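Local atomic coordinates of yersinopine synthase (Yersinia pestis, PDB entry 6C4M), a protein that catalyses the NADPH-dependent reductive condensation of pyruvate with an amino-acid-derived intermediate, the last step in making the metallophore yersinopine. Residues A[109-114]-A[136-141]; A[144-149]-A[246-251]; A[160-165]-A[216-221]. One frame throughout, in Å; residues are numbered along the deposited sequence.

Contact 1. Residues A[109-114]-A[136-141]; sequences ILAVPA and ILLSSS. With NAP (NADP nicotinamide-adenine-dinucleotide phosphate), chain B.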
loop_
_atom_site.group_PDB
_atom_site.type_symbol
_atom_site.label_atom_id
_atom_site.label_comp_id
_atom_site.label_asym_id
_atom_site.label_seq_id
_atom_site.Cartn_x
_atom_site.Cartn_y
_atom_site.Cartn_z
ATOM N N ILE A 109 -20.450 30.256 19.605
ATOM C CA ILE A 109 -19.592 29.361 18.827
ATOM C C ILE A 109 -20.289 28.006 18.762
ATOM O O ILE A 109 -20.585 27.397 19.801
ATOM C CB ILE A 109 -18.176 29.246 19.413
ATOM C CG1 ILE A 109 -17.543 30.653 19.553
ATOM C CG2 ILE A 109 -17.333 28.322 18.508
ATOM C CD1 ILE A 109 -16.160 30.708 20.167
ATOM N N LEU A 110 -20.585 27.542 17.541
ATOM C CA LEU A 110 -21.218 26.232 17.354
ATOM C C LEU A 110 -20.118 25.198 17.306
ATOM O O LEU A 110 -19.383 25.100 16.328
ATOM C CB LEU A 110 -22.081 26.190 16.098
ATOM C CG LEU A 110 -23.458 26.811 16.325
ATOM C CD1 LEU A 110 -24.224 26.974 15.031
ATOM C CD2 LEU A 110 -24.253 25.925 17.224
ATOM N N ALA A 111 -19.974 24.479 18.414
ATOM C CA ALA A 111 -19.049 23.371 18.547
ATOM C C ALA A 111 -19.748 22.022 18.505
ATOM O O ALA A 111 -19.156 21.027 18.931
ATOM C CB ALA A 111 -18.258 23.477 19.850
ATOM N N VAL A 112 -20.991 21.970 18.027
ATOM C CA VAL A 112 -21.672 20.705 17.743
ATOM C C VAL A 112 -21.313 20.346 16.300
ATOM O O VAL A 112 -20.818 21.224 15.565
ATOM C CB VAL A 112 -23.194 20.810 17.912
ATOM C CG1 VAL A 112 -23.607 21.062 19.375
ATOM C CG2 VAL A 112 -23.762 21.846 16.948
ATOM N N PRO A 113 -21.547 19.117 15.830
ATOM C CA PRO A 113 -21.210 18.803 14.435
ATOM C C PRO A 113 -22.097 19.582 13.480
ATOM O O PRO A 113 -23.238 19.930 13.793
ATOM C CB PRO A 113 -21.463 17.289 14.330
ATOM C CG PRO A 113 -21.492 16.796 15.740
ATOM C CD PRO A 113 -22.040 17.927 16.547
ATOM N N ALA A 114 -21.571 19.828 12.280
ATOM C CA ALA A 114 -22.289 20.699 11.352
ATOM C C ALA A 114 -23.674 20.169 10.997
ATOM O O ALA A 114 -24.556 20.959 10.654
ATOM C CB ALA A 114 -21.487 20.916 10.069
ATOM N N ILE A 136 -19.948 31.778 15.159
ATOM C CA ILE A 136 -18.792 31.110 14.571
ATOM C C ILE A 136 -19.106 29.630 14.423
ATOM O O ILE A 136 -19.563 28.990 15.372
ATOM C CB ILE A 136 -17.531 31.329 15.424
ATOM C CG1 ILE A 136 -17.253 32.845 15.576
ATOM C CG2 ILE A 136 -16.323 30.649 14.796
ATOM C CD1 ILE A 136 -16.182 33.180 16.578
ATOM N N LEU A 137 -18.809 29.082 13.238
ATOM C CA LEU A 137 -19.035 27.672 12.913
ATOM C C LEU A 137 -17.670 26.974 13.034
ATOM O O LEU A 137 -16.785 27.119 12.179
ATOM C CB LEU A 137 -19.683 27.566 11.534
ATOM C CG LEU A 137 -20.963 28.417 11.358
ATOM C CD1 LEU A 137 -21.611 28.130 10.034
ATOM C CD2 LEU A 137 -21.978 28.268 12.477
ATOM N N LEU A 138 -17.488 26.262 14.152
ATOM C CA LEU A 138 -16.164 25.794 14.527
ATOM C C LEU A 138 -15.624 24.781 13.523
ATOM O O LEU A 138 -14.424 24.787 13.222
ATOM C CB LEU A 138 -16.198 25.203 15.938
ATOM C CG LEU A 138 -14.833 24.733 16.498
ATOM C CD1 LEU A 138 -13.892 25.896 16.732
ATOM C CD2 LEU A 138 -15.018 23.985 17.809
ATOM N N SER A 139 -16.483 23.892 12.999
ATOM C CA SER A 139 -16.065 22.897 12.001
ATOM C C SER A 139 -17.185 22.767 10.976
ATOM O O SER A 139 -18.024 21.866 11.046
ATOM C CB SER A 139 -15.733 21.552 12.622
ATOM O OG SER A 139 -15.102 20.738 11.639
ATOM N N SER A 140 -17.157 23.642 9.991
ATOM C CA SER A 140 -18.268 23.834 9.085
ATOM C C SER A 140 -18.366 22.717 8.045
ATOM O O SER A 140 -17.471 21.882 7.880
ATOM C CB SER A 140 -18.101 25.171 8.383
ATOM O OG SER A 140 -19.340 25.800 8.221
ATOM N N SER A 141 -19.471 22.732 7.308
ATOM C CA SER A 141 -19.621 21.963 6.079
ATOM C C SER A 141 -19.969 22.941 4.966
ATOM O O SER A 141 -20.349 24.089 5.214
ATOM C CB SER A 141 -20.701 20.889 6.210
ATOM O OG SER A 141 -20.775 20.084 5.033
HETATM P PA NAP B . -18.356 15.922 19.300
HETATM O O1A NAP B . -18.340 16.344 17.883
HETATM O O2A NAP B . -18.283 14.379 19.449
HETATM O O5B NAP B . -19.735 16.507 19.976
HETATM C C5B NAP B . -19.714 17.925 20.249
HETATM C C4B NAP B . -21.049 18.286 20.927
HETATM O O4B NAP B . -22.174 17.887 19.928
HETATM C C3B NAP B . -21.243 17.609 22.002
HETATM O O3B NAP B . -21.943 18.413 23.004
HETATM C C2B NAP B . -22.233 16.370 21.567
HETATM O O2B NAP B . -23.020 15.922 22.726
HETATM C C1B NAP B . -23.021 16.848 20.672
HETATM N N9A NAP B . -23.239 15.789 19.685
HETATM C C8A NAP B . -22.453 14.926 19.022
HETATM N N7A NAP B . -23.290 14.191 18.275
HETATM C C5A NAP B . -24.570 14.623 18.499
HETATM C C6A NAP B . -25.735 14.163 17.938
HETATM N N6A NAP B . -26.083 13.113 16.980
HETATM N N1A NAP B . -26.904 14.728 18.292
HETATM C C2A NAP B . -26.927 15.764 19.197
HETATM N N3A NAP B . -25.765 16.217 19.750
HETATM C C4A NAP B . -24.569 15.631 19.384
HETATM O O3 NAP B . -17.034 16.594 20.039
HETATM P PN NAP B . -15.776 17.399 19.420
HETATM O O1N NAP B . -15.446 18.397 20.441
HETATM O O2N NAP B . -14.667 16.337 19.223
HETATM O O5D NAP B . -16.032 18.102 17.929
HETATM C C5D NAP B . -16.402 19.502 17.816
HETATM C C4D NAP B . -16.524 19.800 16.308
HETATM O O4D NAP B . -15.107 19.591 15.602
HETATM C C3D NAP B . -17.348 19.000 15.662
HETATM O O3D NAP B . -17.853 19.798 14.483
HETATM C C2D NAP B . -16.501 17.864 15.076
HETATM O O2D NAP B . -17.059 17.468 13.913
HETATM C C1D NAP B . -15.186 18.600 14.757
HETATM N N1N NAP B . -13.959 17.776 14.887
HETATM C C2N NAP B . -13.302 17.645 16.060
HETATM C C3N NAP B . -12.120 16.871 16.102
HETATM C C7N NAP B . -11.340 16.688 17.422
HETATM O O7N NAP B . -10.192 16.484 17.428
HETATM N N7N NAP B . -12.089 16.782 18.647
HETATM C C4N NAP B . -11.652 16.253 14.976
HETATM C C5N NAP B . -12.314 16.383 13.816
HETATM C C6N NAP B . -13.477 17.159 13.761
HETATM P P2B NAP B . -22.365 14.782 23.802
HETATM O O1X NAP B . -22.564 13.418 23.175
HETATM O O2X NAP B . -20.908 15.035 23.998
HETATM O O3X NAP B . -23.142 14.841 25.096
HETATM O O HOH W 1 -18.793 22.982 14.577
HETATM O O HOH W 2 -18.861 19.166 11.693
#

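Contact 2. Residues A[144-149]-A[246-251]; sequences SGLMVQ and NLLAAE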
loop_
_atom_site.group_PDB
_atom_site.type_symbol
_atom_site.label_atom_id
_atom_site.label_comp_id
_atom_site.label_asym_id
_atom_site.label_seq_id
_atom_site.Cartn_x
_atom_site.Cartn_y
_atom_site.Cartn_z
ATOM N N SER A 144 -23.086 25.413 5.159
ATOM C CA SER A 144 -23.414 25.749 6.534
ATOM C C SER A 144 -23.651 27.247 6.687
ATOM O O SER A 144 -24.626 27.672 7.313
ATOM C CB SER A 144 -22.296 25.286 7.459
ATOM O OG SER A 144 -22.234 23.879 7.472
ATOM N N GLY A 145 -22.767 28.061 6.112
ATOM C CA GLY A 145 -22.839 29.490 6.337
ATOM C C GLY A 145 -24.070 30.103 5.697
ATOM O O GLY A 145 -24.731 30.933 6.298
ATOM N N LEU A 146 -24.367 29.721 4.456
ATOM C CA LEU A 146 -25.578 30.188 3.812
ATOM C C LEU A 146 -26.806 29.827 4.641
ATOM O O LEU A 146 -27.728 30.631 4.777
ATOM C CB LEU A 146 -25.697 29.571 2.422
ATOM C CG LEU A 146 -24.814 30.144 1.345
ATOM C CD1 LEU A 146 -24.744 29.207 0.132
ATOM C CD2 LEU A 146 -25.306 31.518 0.935
ATOM N N MET A 147 -26.844 28.599 5.170
ATOM C CA MET A 147 -27.977 28.161 5.974
ATOM C C MET A 147 -28.122 29.024 7.222
ATOM O O MET A 147 -29.214 29.511 7.540
ATOM C CB MET A 147 -27.784 26.700 6.360
ATOM C CG MET A 147 -29.066 25.945 6.680
ATOM S SD MET A 147 -28.755 24.697 7.956
ATOM C CE MET A 147 -28.738 25.983 9.272
ATOM N N VAL A 148 -27.028 29.196 7.957
ATOM C CA VAL A 148 -27.059 30.025 9.161
ATOM C C VAL A 148 -27.450 31.464 8.835
ATOM O O VAL A 148 -28.207 32.094 9.589
ATOM C CB VAL A 148 -25.704 29.944 9.875
ATOM C CG1 VAL A 148 -25.595 30.950 11.019
ATOM C CG2 VAL A 148 -25.527 28.517 10.343
ATOM N N GLN A 149 -26.929 32.028 7.738
ATOM C CA GLN A 149 -27.334 33.383 7.360
ATOM C C GLN A 149 -28.840 33.476 7.235
ATOM O O GLN A 149 -29.476 34.455 7.672
ATOM C CB GLN A 149 -26.739 33.795 6.018
ATOM C CG GLN A 149 -25.315 34.227 5.996
ATOM C CD GLN A 149 -24.955 34.680 4.601
ATOM O OE1 GLN A 149 -24.244 33.988 3.903
ATOM N NE2 GLN A 149 -25.514 35.806 4.165
ATOM N N ASN A 246 -15.846 34.138 0.430
ATOM C CA ASN A 246 -17.179 33.944 0.964
ATOM C C ASN A 246 -17.161 32.674 1.801
ATOM O O ASN A 246 -16.140 31.978 1.892
ATOM C CB ASN A 246 -18.217 33.912 -0.165
ATOM C CG ASN A 246 -17.919 32.868 -1.207
ATOM O OD1 ASN A 246 -17.912 31.676 -0.919
ATOM N ND2 ASN A 246 -17.677 33.313 -2.440
ATOM N N LEU A 247 -18.310 32.371 2.400
ATOM C CA LEU A 247 -18.404 31.257 3.337
ATOM C C LEU A 247 -18.111 29.937 2.628
ATOM O O LEU A 247 -17.298 29.137 3.097
ATOM C CB LEU A 247 -19.798 31.231 3.984
ATOM C CG LEU A 247 -20.053 32.477 4.846
ATOM C CD1 LEU A 247 -21.555 32.796 4.978
ATOM C CD2 LEU A 247 -19.378 32.315 6.239
ATOM N N LEU A 248 -18.717 29.725 1.463
ATOM C CA LEU A 248 -18.502 28.475 0.731
ATOM C C LEU A 248 -17.044 28.331 0.308
ATOM O O LEU A 248 -16.506 27.215 0.299
ATOM C CB LEU A 248 -19.418 28.443 -0.483
ATOM C CG LEU A 248 -20.087 27.189 -1.035
ATOM C CD1 LEU A 248 -20.539 26.159 0.022
ATOM C CD2 LEU A 248 -21.278 27.691 -1.829
ATOM N N ALA A 249 -16.385 29.449 -0.021
ATOM C CA ALA A 249 -15.001 29.407 -0.453
ATOM C C ALA A 249 -14.054 29.018 0.671
ATOM O O ALA A 249 -12.900 28.687 0.392
ATOM C CB ALA A 249 -14.576 30.748 -1.032
ATOM N N ALA A 250 -14.500 29.068 1.926
ATOM C CA ALA A 250 -13.748 28.452 3.019
ATOM C C ALA A 250 -14.210 27.015 3.279
ATOM O O ALA A 250 -13.376 26.138 3.544
ATOM C CB ALA A 250 -13.900 29.257 4.309
ATOM N N GLU A 251 -15.532 26.772 3.196
ATOM C CA GLU A 251 -16.099 25.483 3.575
ATOM C C GLU A 251 -15.654 24.384 2.613
ATOM O O GLU A 251 -15.643 23.202 2.967
ATOM C CB GLU A 251 -17.636 25.585 3.603
ATOM C CG GLU A 251 -18.193 26.461 4.733
ATOM C CD GLU A 251 -19.621 26.986 4.504
ATOM O OE1 GLU A 251 -20.196 26.833 3.403
ATOM O OE2 GLU A 251 -20.185 27.607 5.453
HETATM O O HOH W 3 -22.214 28.508 2.982
#

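Contact 3. Residues A[160-165]-A[216-221]; sequences VEVISL and ANQWGN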
loop_
_atom_site.group_PDB
_atom_site.type_symbol
_atom_site.label_atom_id
_atom_site.label_comp_id
_atom_site.label_asym_id
_atom_site.label_seq_id
_atom_site.Cartn_x
_atom_site.Cartn_y
_atom_site.Cartn_z
ATOM N N VAL A 160 -25.529 40.252 12.406
ATOM C CA VAL A 160 -24.579 39.350 13.059
ATOM C C VAL A 160 -23.588 38.772 12.054
ATOM O O VAL A 160 -23.951 38.378 10.940
ATOM C CB VAL A 160 -25.344 38.244 13.801
ATOM C CG1 VAL A 160 -24.390 37.153 14.347
ATOM C CG2 VAL A 160 -26.126 38.895 14.927
ATOM N N GLU A 161 -22.314 38.750 12.445
ATOM C CA GLU A 161 -21.258 38.233 11.592
ATOM C C GLU A 161 -21.220 36.706 11.669
ATOM O O GLU A 161 -21.186 36.130 12.763
ATOM C CB GLU A 161 -19.916 38.852 12.003
ATOM C CG GLU A 161 -18.734 38.443 11.118
ATOM C CD GLU A 161 -17.481 39.282 11.392
ATOM O OE1 GLU A 161 -17.578 40.214 12.235
ATOM O OE2 GLU A 161 -16.411 39.013 10.767
ATOM N N VAL A 162 -21.278 36.052 10.511
ATOM C CA VAL A 162 -21.256 34.588 10.420
ATOM C C VAL A 162 -19.891 34.180 9.896
ATOM O O VAL A 162 -19.488 34.615 8.815
ATOM C CB VAL A 162 -22.370 34.046 9.512
ATOM C CG1 VAL A 162 -22.272 32.551 9.396
ATOM C CG2 VAL A 162 -23.733 34.443 10.072
ATOM N N ILE A 163 -19.175 33.365 10.668
ATOM C CA ILE A 163 -17.840 32.919 10.306
ATOM C C ILE A 163 -17.816 31.393 10.267
ATOM O O ILE A 163 -18.089 30.727 11.274
ATOM C CB ILE A 163 -16.779 33.468 11.274
ATOM C CG1 ILE A 163 -16.653 34.997 11.123
ATOM C CG2 ILE A 163 -15.437 32.842 10.986
ATOM C CD1 ILE A 163 -15.765 35.624 12.144
ATOM N N SER A 164 -17.493 30.850 9.099
ATOM C CA SER A 164 -17.193 29.432 8.905
ATOM C C SER A 164 -15.690 29.167 8.946
ATOM O O SER A 164 -14.929 29.780 8.194
ATOM C CB SER A 164 -17.722 28.944 7.560
ATOM O OG SER A 164 -19.092 28.626 7.600
ATOM N N LEU A 165 -15.280 28.243 9.811
ATOM C CA LEU A 165 -13.946 27.664 9.798
ATOM C C LEU A 165 -13.988 26.342 9.048
ATOM O O LEU A 165 -14.905 25.545 9.250
ATOM C CB LEU A 165 -13.434 27.438 11.220
ATOM C CG LEU A 165 -13.322 28.718 12.070
ATOM C CD1 LEU A 165 -13.408 28.377 13.527
ATOM C CD2 LEU A 165 -12.032 29.419 11.763
ATOM N N ALA A 216 -13.937 32.544 6.573
ATOM C CA ALA A 216 -14.582 33.661 5.893
ATOM C C ALA A 216 -15.829 34.040 6.681
ATOM O O ALA A 216 -16.368 33.232 7.436
ATOM C CB ALA A 216 -14.963 33.294 4.449
ATOM N N ASN A 217 -16.258 35.295 6.525
ATOM C CA ASN A 217 -17.592 35.715 6.916
ATOM C C ASN A 217 -18.405 35.969 5.660
ATOM O O ASN A 217 -17.906 35.870 4.540
ATOM C CB ASN A 217 -17.540 36.955 7.804
ATOM C CG ASN A 217 -16.915 38.142 7.109
ATOM O OD1 ASN A 217 -17.142 38.378 5.921
ATOM N ND2 ASN A 217 -16.139 38.907 7.853
ATOM N N GLN A 218 -19.682 36.240 5.849
ATOM C CA GLN A 218 -20.558 36.327 4.699
ATOM C C GLN A 218 -20.184 37.469 3.770
ATOM O O GLN A 218 -20.590 37.451 2.605
ATOM C CB GLN A 218 -22.015 36.471 5.152
ATOM C CG GLN A 218 -22.403 37.787 5.866
ATOM C CD GLN A 218 -22.332 37.678 7.385
ATOM O OE1 GLN A 218 -21.351 37.202 7.948
ATOM N NE2 GLN A 218 -23.399 38.092 8.053
ATOM N N TRP A 219 -19.447 38.471 4.250
ATOM C CA TRP A 219 -19.091 39.604 3.406
ATOM C C TRP A 219 -17.744 39.420 2.705
ATOM O O TRP A 219 -17.381 40.243 1.861
ATOM C CB TRP A 219 -19.092 40.904 4.248
ATOM C CG TRP A 219 -20.377 41.088 5.035
ATOM C CD1 TRP A 219 -21.627 41.307 4.531
ATOM C CD2 TRP A 219 -20.527 41.051 6.460
ATOM N NE1 TRP A 219 -22.539 41.415 5.546
ATOM C CE2 TRP A 219 -21.894 41.244 6.741
ATOM C CE3 TRP A 219 -19.636 40.874 7.524
ATOM C CZ2 TRP A 219 -22.398 41.263 8.040
ATOM C CZ3 TRP A 219 -20.132 40.894 8.817
ATOM C CH2 TRP A 219 -21.511 41.084 9.066
ATOM N N GLY A 220 -17.008 38.351 3.005
ATOM C CA GLY A 220 -15.643 38.245 2.506
ATOM C C GLY A 220 -14.713 39.305 3.067
ATOM O O GLY A 220 -13.656 39.570 2.484
ATOM N N ASN A 221 -15.086 39.918 4.188
ATOM C CA ASN A 221 -14.328 41.026 4.781
ATOM C C ASN A 221 -13.219 40.449 5.653
ATOM O O ASN A 221 -13.446 40.140 6.829
ATOM C CB ASN A 221 -15.237 41.951 5.603
ATOM C CG ASN A 221 -14.437 42.916 6.498
ATOM O OD1 ASN A 221 -13.223 43.135 6.297
ATOM N ND2 ASN A 221 -15.120 43.506 7.486
#

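Contact 1. Residues A[109-114]-A[136-141]
Leu-110 joins the two strands through its backbone: its N donates to Ile-136 O at 2.8 Å, and its O receives Leu-138 N. Both strands run the same way, and after Leu-110 and Leu-137 the chains leave the sheet as loops.

The apolar side chains pack in pairs on the two faces. On one face Ile-109 and Ile-136 lie side by side and point the same way, with Ile-109 CG1 4.1 Å from Ile-136 CD1. On the other face Leu-110 and Leu-137 do likewise, Leu-110 CD1 and Leu-137 CD2 being 3.6 Å apart; helix 117-121 packs over this pair. Beyond the last bridge, Leu-138 CG stands anti to the backbone N (chi1 -177°), out from the chain, with CD2 against Ala-111 CB. Ala-114 CB reaches the second loop, resting against Ser-139 O and Ser-141 CB.

Where the loops separate, two waters bridge them. The first donates to Leu-110 O and Val-112 O and accepts from Ser-139 N, so three backbone atoms fix it; its bond to NADP O3D is only weak. The second accepts from Ala-114 N, donates to Ser-139 O, and is hydrogen-bonded at 3.0 Å to O3D of the nicotinamide ribose.

The cofactor also packs directly on both loops. Ser-139 CB is 3.3 Å from O3D of the nicotinamide ribose, while Pro-113 CD lies 3.4 Å from NADP O4B of the adenosine ribose. The unit formed by strand 107-110, helix 117-121 and strand 134-137 is a beta-alpha-beta crossover, and loops at the C-terminal ends of parallel strands that hold a dinucleotide are characteristic of the Rossmann fold.

Contact 2. Residues A[144-149]-A[246-251]
Segment 144-149 of helix 144-154 and helix 247-251 run roughly antiparallel; the axes of these short segments approach to 9.4 Å at an angle of 144°, and the chains come closest at Gly-145 and Leu-247, whose CA atoms are 5.6 Å apart. This is a helix-helix packing with a glycine at the interface, joining the helix that follows strand 134-137 of the nucleotide-binding sheet to the short helix after strand 240-243. Having no side chain, Gly-145 leaves its face to Leu-247 CD1 and the Glu-251 carboxylate. Leu-247 CD1 packs 3.8 Å from Gly-145 C and also meets OE1 of Gln-149, whose side chain crosses it obliquely. Leu-146 CD1 and Leu-248 CD2 make a looser apolar contact.

Glu-251 stretches its extended chain to the first turn of helix 144-149, where the amides would probably stabilise its negative charge. Its OE1 accepts from Gly-143 N and from a water that in turn accepts from Leu-146 N; its OE2 has a second partner in Ser-164. On the other helix, Asn-246 is the N-cap, its OD1 taking Ala-249 N. Across the interface, Gly-145 N donates to Glu-251 OE2 at 2.7 Å on the syn side, 18° out of the carboxylate plane.

Contact 3. Residues A[160-165]-A[216-221]
Gln-218 grips the start of strand 161-165 and the residue before it with both ends of its amide: OE1 accepts from Val-162 N at 2.8 Å, and NE2 donates to Val-160 O at 3.0 Å, with that oxygen almost in the amide plane. The side chain thus takes up a backbone N-H and a backbone C=O two residues apart along one edge. Its CG sits between the backbone N and the carbonyl carbon (chi1 67°), and the chain bends at chi2, which turns CD back to the strand. Asn-217 ND2 makes the third side-chain bond, to Glu-161 OE2 at 2.9 Å, approaching from above the carboxylate plane; the two flat groups are 68° apart. Glu-161 OE2 has a second partner in Ser-224 OG.

The firmer backbone bond lies at the other end: Ser-164 N donates to Ala-216 O at 3.1 Å, while those from Ala-216 N to Ser-164 O and from Gln-218 N to Val-162 O are weak. Strand 203-217 is antiparallel here to 161-165, which pairs on its other edge with the parallel strand 134-137, so the contact extends the Rossmann-type sheet into a mixed one. From Asn-217 the chain leaves through a type I beta turn closed by Gly-220 N to Asn-217 O, and Asn-217 OD1 also takes Asn-221 N at 3.1 Å.

Packing completes the joint. The Trp-219 ring lies obliquely against Glu-161, CZ3 being 3.6 Å from Glu-161 CG, and Gln-218 CD lies over one face of the indole, offset toward its rim. Ile-163 CG1 meets Asn-217 CB at 4.0 Å, with helix 225-235 packing against both residues. Val-162 crosses Gln-218 at about a right angle and touches Val-148 and Leu-152 of helix 144-154.

How the contacts relate
Contacts 1 and 3 lie along one sheet, with contact 1 at the cofactor, and contact 2 packs beside it. Contact 1 touches NADP, whereas the side chains of Ser-144 in contact 2 and Ser-164 in contact 3 are about 9 and 11 Å from it. Strands 134-137 and 161-165 are neighbours: Leu-137 N lies 2.7 Å from Ile-163 O, a probable hydrogen bond between contacts 1 and 3. All three meet at Ser-164, whose OG is 2.6 Å from Glu-251 OE2 and 2.9 Å from Ser-140 OG. Contacts 2 and 3 have centres about 8 Å apart, and Leu-247 CD2 packs 3.4 Å from Ala-216 O. Along the chain, contact 3 is nested within the loop that contact 2 closes.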